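Local coordinates for protein AlyGC (Glaciecola chathamensis, PDB 5GKD) that probably cleaves alginate by beta-elimination, as a calcium-binding alginate lyase of polysaccharide lyase family 6, at residues Asn542-Phe552 against Phe571-Phe582. Residues are numbered along the deposited sequence; the frame is centred on the assembly and turned at random.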
loop_
_atom_site.group_PDB
_atom_site.type_symbol
_atom_site.label_atom_id
_atom_site.label_comp_id
_atom_site.label_asym_id
_atom_site.label_seq_id
_atom_site.Cartn_x
_atom_site.Cartn_y
_atom_site.Cartn_z
ATOM N N ASN A 542 9.687 12.154 -2.947
ATOM C CA ASN A 542 10.837 11.250 -2.900
ATOM C C ASN A 542 11.591 11.417 -1.570
ATOM O O ASN A 542 11.316 12.319 -0.783
ATOM C CB ASN A 542 11.789 11.508 -4.076
ATOM C CG ASN A 542 11.108 11.375 -5.435
ATOM O OD1 ASN A 542 10.083 10.715 -5.569
ATOM N ND2 ASN A 542 11.691 11.993 -6.450
ATOM N N TYR A 543 12.574 10.550 -1.326
ATOM C CA TYR A 543 13.381 10.655 -0.114
ATOM C C TYR A 543 14.827 10.292 -0.432
ATOM O O TYR A 543 15.122 9.683 -1.456
ATOM C CB TYR A 543 12.836 9.763 1.030
ATOM C CG TYR A 543 12.964 8.295 0.743
ATOM C CD1 TYR A 543 12.035 7.637 -0.056
ATOM C CD2 TYR A 543 14.030 7.573 1.233
ATOM C CE1 TYR A 543 12.165 6.300 -0.341
ATOM C CE2 TYR A 543 14.159 6.223 0.962
ATOM C CZ TYR A 543 13.231 5.595 0.170
ATOM O OH TYR A 543 13.387 4.262 -0.107
ATOM N N ARG A 544 15.724 10.664 0.483
ATOM C CA ARG A 544 17.144 10.359 0.417
ATOM C C ARG A 544 17.564 9.592 1.668
ATOM O O ARG A 544 17.139 9.919 2.779
ATOM C CB ARG A 544 17.982 11.647 0.294
ATOM C CG ARG A 544 17.798 12.412 -1.002
ATOM C CD ARG A 544 18.319 13.836 -0.913
ATOM N NE ARG A 544 17.386 14.722 -0.223
ATOM C CZ ARG A 544 17.756 15.778 0.494
ATOM N NH1 ARG A 544 19.043 16.076 0.617
ATOM N NH2 ARG A 544 16.848 16.521 1.100
ATOM N N LEU A 545 18.419 8.585 1.492
ATOM C CA LEU A 545 18.937 7.797 2.605
ATOM C C LEU A 545 20.438 7.596 2.419
ATOM O O LEU A 545 20.864 7.035 1.406
ATOM C CB LEU A 545 18.204 6.449 2.701
ATOM C CG LEU A 545 18.728 5.425 3.714
ATOM C CD1 LEU A 545 18.725 6.000 5.110
ATOM C CD2 LEU A 545 17.916 4.143 3.654
ATOM N N ALA A 546 21.231 8.059 3.386
ATOM C CA ALA A 546 22.685 7.899 3.397
ATOM C C ALA A 546 23.103 7.193 4.678
ATOM O O ALA A 546 22.636 7.545 5.765
ATOM C CB ALA A 546 23.404 9.249 3.291
ATOM N N ILE A 547 23.973 6.195 4.546
ATOM C CA ILE A 547 24.424 5.368 5.659
ATOM C C ILE A 547 25.941 5.269 5.583
ATOM O O ILE A 547 26.480 4.749 4.599
ATOM C CB ILE A 547 23.780 3.974 5.620
ATOM C CG1 ILE A 547 22.269 4.100 5.797
ATOM C CG2 ILE A 547 24.369 3.065 6.689
ATOM C CD1 ILE A 547 21.548 2.824 5.621
ATOM N N LYS A 548 26.628 5.773 6.610
ATOM C CA LYS A 548 28.086 5.891 6.600
ATOM C C LYS A 548 28.650 5.435 7.933
ATOM O O LYS A 548 28.135 5.815 8.983
ATOM C CB LYS A 548 28.541 7.336 6.349
ATOM C CG LYS A 548 27.802 8.033 5.254
ATOM C CD LYS A 548 28.115 9.514 5.181
ATOM C CE LYS A 548 27.335 10.127 4.016
ATOM N NZ LYS A 548 27.571 11.583 3.831
ATOM N N ASN A 549 29.716 4.639 7.890
ATOM C CA ASN A 549 30.498 4.315 9.088
ATOM C C ASN A 549 29.667 3.631 10.166
ATOM O O ASN A 549 29.957 3.772 11.355
ATOM C CB ASN A 549 31.151 5.571 9.676
ATOM C CG ASN A 549 31.871 6.392 8.633
ATOM O OD1 ASN A 549 31.558 7.560 8.425
ATOM N ND2 ASN A 549 32.840 5.785 7.969
ATOM N N SER A 550 28.627 2.893 9.793
ATOM C CA SER A 550 27.703 2.392 10.790
ATOM C C SER A 550 27.708 0.874 10.815
ATOM O O SER A 550 28.144 0.211 9.878
ATOM C CB SER A 550 26.281 2.917 10.539
ATOM O OG SER A 550 26.258 4.325 10.616
ATOM N N THR A 551 27.194 0.333 11.907
ATOM C CA THR A 551 27.180 -1.099 12.131
ATOM C C THR A 551 25.789 -1.519 12.574
ATOM O O THR A 551 25.182 -0.874 13.430
ATOM C CB THR A 551 28.216 -1.501 13.200
ATOM O OG1 THR A 551 29.499 -1.007 12.815
ATOM C CG2 THR A 551 28.277 -3.012 13.346
ATOM N N PHE A 552 25.298 -2.611 12.001
ATOM C CA PHE A 552 23.943 -3.077 12.263
ATOM C C PHE A 552 24.015 -4.578 12.475
ATOM O O PHE A 552 24.450 -5.303 11.576
ATOM C CB PHE A 552 23.001 -2.720 11.096
ATOM C CG PHE A 552 23.021 -1.251 10.723
ATOM C CD1 PHE A 552 23.920 -0.777 9.785
ATOM C CD2 PHE A 552 22.143 -0.351 11.315
ATOM C CE1 PHE A 552 23.946 0.548 9.444
ATOM C CE2 PHE A 552 22.179 0.981 10.981
ATOM C CZ PHE A 552 23.083 1.434 10.047
ATOM N N PHE A 571 9.831 6.230 -3.499
ATOM C CA PHE A 571 10.932 6.489 -4.427
ATOM C C PHE A 571 12.080 7.194 -3.718
ATOM O O PHE A 571 11.919 8.312 -3.218
ATOM C CB PHE A 571 10.468 7.305 -5.638
ATOM C CG PHE A 571 11.516 7.392 -6.734
ATOM C CD1 PHE A 571 11.605 6.406 -7.707
ATOM C CD2 PHE A 571 12.434 8.443 -6.763
ATOM C CE1 PHE A 571 12.581 6.471 -8.691
ATOM C CE2 PHE A 571 13.397 8.511 -7.750
ATOM C CZ PHE A 571 13.472 7.529 -8.714
ATOM N N ALA A 572 13.239 6.536 -3.678
ATOM C CA ALA A 572 14.462 7.133 -3.163
ATOM C C ALA A 572 15.245 7.800 -4.293
ATOM O O ALA A 572 15.694 7.126 -5.224
ATOM C CB ALA A 572 15.329 6.079 -2.475
ATOM N N ASP A 573 15.415 9.125 -4.206
ATOM C CA ASP A 573 16.360 9.809 -5.089
ATOM C C ASP A 573 17.751 9.175 -5.012
ATOM O O ASP A 573 18.461 9.098 -6.017
ATOM C CB ASP A 573 16.429 11.299 -4.747
ATOM C CG ASP A 573 15.270 12.111 -5.370
ATOM O OD1 ASP A 573 14.992 11.952 -6.562
ATOM O OD2 ASP A 573 14.655 12.939 -4.682
ATOM N N TYR A 574 18.158 8.714 -3.828
ATOM C CA TYR A 574 19.304 7.819 -3.743
ATOM C C TYR A 574 19.299 7.109 -2.405
ATOM O O TYR A 574 18.782 7.621 -1.409
ATOM C CB TYR A 574 20.656 8.536 -3.933
ATOM C CG TYR A 574 20.988 9.606 -2.916
ATOM C CD1 TYR A 574 21.530 9.285 -1.669
ATOM C CD2 TYR A 574 20.787 10.942 -3.213
ATOM C CE1 TYR A 574 21.837 10.290 -0.745
ATOM C CE2 TYR A 574 21.086 11.936 -2.307
ATOM C CZ TYR A 574 21.605 11.613 -1.084
ATOM O OH TYR A 574 21.899 12.640 -0.224
ATOM N N ILE A 575 19.889 5.923 -2.410
ATOM C CA ILE A 575 20.279 5.200 -1.211
ATOM C C ILE A 575 21.778 4.975 -1.323
ATOM O O ILE A 575 22.245 4.385 -2.304
ATOM C CB ILE A 575 19.524 3.869 -1.078
ATOM C CG1 ILE A 575 18.028 4.136 -0.931
ATOM C CG2 ILE A 575 20.020 3.076 0.108
ATOM C CD1 ILE A 575 17.182 2.916 -1.172
ATOM N N GLU A 576 22.536 5.473 -0.351
ATOM C CA GLU A 576 23.990 5.377 -0.384
ATOM C C GLU A 576 24.522 4.765 0.905
ATOM O O GLU A 576 24.247 5.272 1.995
ATOM C CB GLU A 576 24.625 6.745 -0.602
ATOM C CG GLU A 576 25.912 6.630 -1.382
ATOM C CD GLU A 576 26.899 7.707 -1.059
ATOM O OE1 GLU A 576 27.882 7.835 -1.822
ATOM O OE2 GLU A 576 26.687 8.417 -0.049
ATOM N N VAL A 577 25.294 3.691 0.770
ATOM C CA VAL A 577 25.904 2.983 1.889
ATOM C C VAL A 577 27.417 3.003 1.693
ATOM O O VAL A 577 27.922 2.510 0.674
ATOM C CB VAL A 577 25.393 1.541 1.996
ATOM C CG1 VAL A 577 26.051 0.832 3.152
ATOM C CG2 VAL A 577 23.865 1.522 2.144
ATOM N N GLN A 578 28.136 3.572 2.665
ATOM C CA GLN A 578 29.596 3.671 2.629
ATOM C C GLN A 578 30.176 3.159 3.940
ATOM O O GLN A 578 29.690 3.524 5.017
ATOM C CB GLN A 578 30.069 5.114 2.406
ATOM C CG GLN A 578 29.639 5.759 1.113
ATOM C CD GLN A 578 30.314 5.152 -0.097
ATOM O OE1 GLN A 578 31.331 4.470 0.021
ATOM N NE2 GLN A 578 29.751 5.394 -1.271
ATOM N N ASP A 579 31.208 2.316 3.847
ATOM C CA ASP A 579 32.044 1.970 5.005
ATOM C C ASP A 579 31.210 1.488 6.191
ATOM O O ASP A 579 31.353 1.981 7.305
ATOM C CB ASP A 579 32.910 3.169 5.421
ATOM C CG ASP A 579 33.661 3.787 4.246
ATOM O OD1 ASP A 579 34.449 3.070 3.613
ATOM O OD2 ASP A 579 33.457 4.983 3.943
ATOM N N SER A 580 30.321 0.525 5.950
ATOM C CA SER A 580 29.365 0.094 6.964
ATOM C C SER A 580 29.341 -1.427 7.065
ATOM O O SER A 580 29.684 -2.138 6.116
ATOM C CB SER A 580 27.947 0.642 6.668
ATOM O OG SER A 580 27.927 2.062 6.745
ATOM N N GLN A 581 28.946 -1.932 8.232
ATOM C CA GLN A 581 28.953 -3.368 8.473
ATOM C C GLN A 581 27.563 -3.856 8.844
ATOM O O GLN A 581 26.831 -3.181 9.567
ATOM C CB GLN A 581 29.920 -3.761 9.593
ATOM C CG GLN A 581 30.947 -2.704 9.960
ATOM C CD GLN A 581 31.850 -2.309 8.823
ATOM O OE1 GLN A 581 32.242 -3.127 8.045
ATOM N NE2 GLN A 581 32.195 -1.054 8.734
ATOM N N PHE A 582 27.227 -5.053 8.381
ATOM C CA PHE A 582 25.929 -5.654 8.631
ATOM C C PHE A 582 26.163 -7.110 8.977
ATOM O O PHE A 582 26.855 -7.806 8.228
ATOM C CB PHE A 582 25.024 -5.539 7.394
ATOM C CG PHE A 582 24.885 -4.135 6.869
ATOM C CD1 PHE A 582 25.880 -3.561 6.101
ATOM C CD2 PHE A 582 23.753 -3.386 7.148
ATOM C CE1 PHE A 582 25.752 -2.266 5.628
ATOM C CE2 PHE A 582 23.618 -2.094 6.675
ATOM C CZ PHE A 582 24.608 -1.536 5.908
HETATM O O HOH W 1 21.554 15.135 -0.696
#
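Two successive coils of a right-handed parallel beta-helix, the fold of the pectate lyase-like clan, stack here in register: strands 543-548 and 574-578 run at 2° to each other with axes 4.7 Å apart. The ladder of backbone bonds alternates between the two strands, as I547 N to E576 O (2.7 Å) followed by Q578 N to I547 O illustrates. At the corner S580 OG replaces a strand carbonyl, accepting from S550 N at 3.2 Å in a nearly straight bond (173°) while donating to Q578 O from above the carbonyl plane. Inward-facing rows repeat from coil to coil: L545 over I575, I547 over V577, and F552 beside F582, whose near-parallel rings are slid so far that they barely overlap (F552 CD1 to F582 CE2 3.4 Å). Y543 CG sits between the backbone N and the carbonyl carbon (chi1 67°), which brings the end of the ring to the next coil, where it receives A572 CB over one face, 3.8 Å from its centroid. Replacing this tyrosine with an alanine would probably open a gap above A572 CB and remove its CH-pi contact. On the outward side, R544 CB lies over the Y574 ring, 4.2 Å from the centroid, and one water joins R544 NH1 to Y574 OH; R544 NH2 bonds to V434 O. Strand 510-514 flanks the pair beside 543-548 and strand 606-610 beside 574-578, while F563 meets both F552 and F582 edge-to-face.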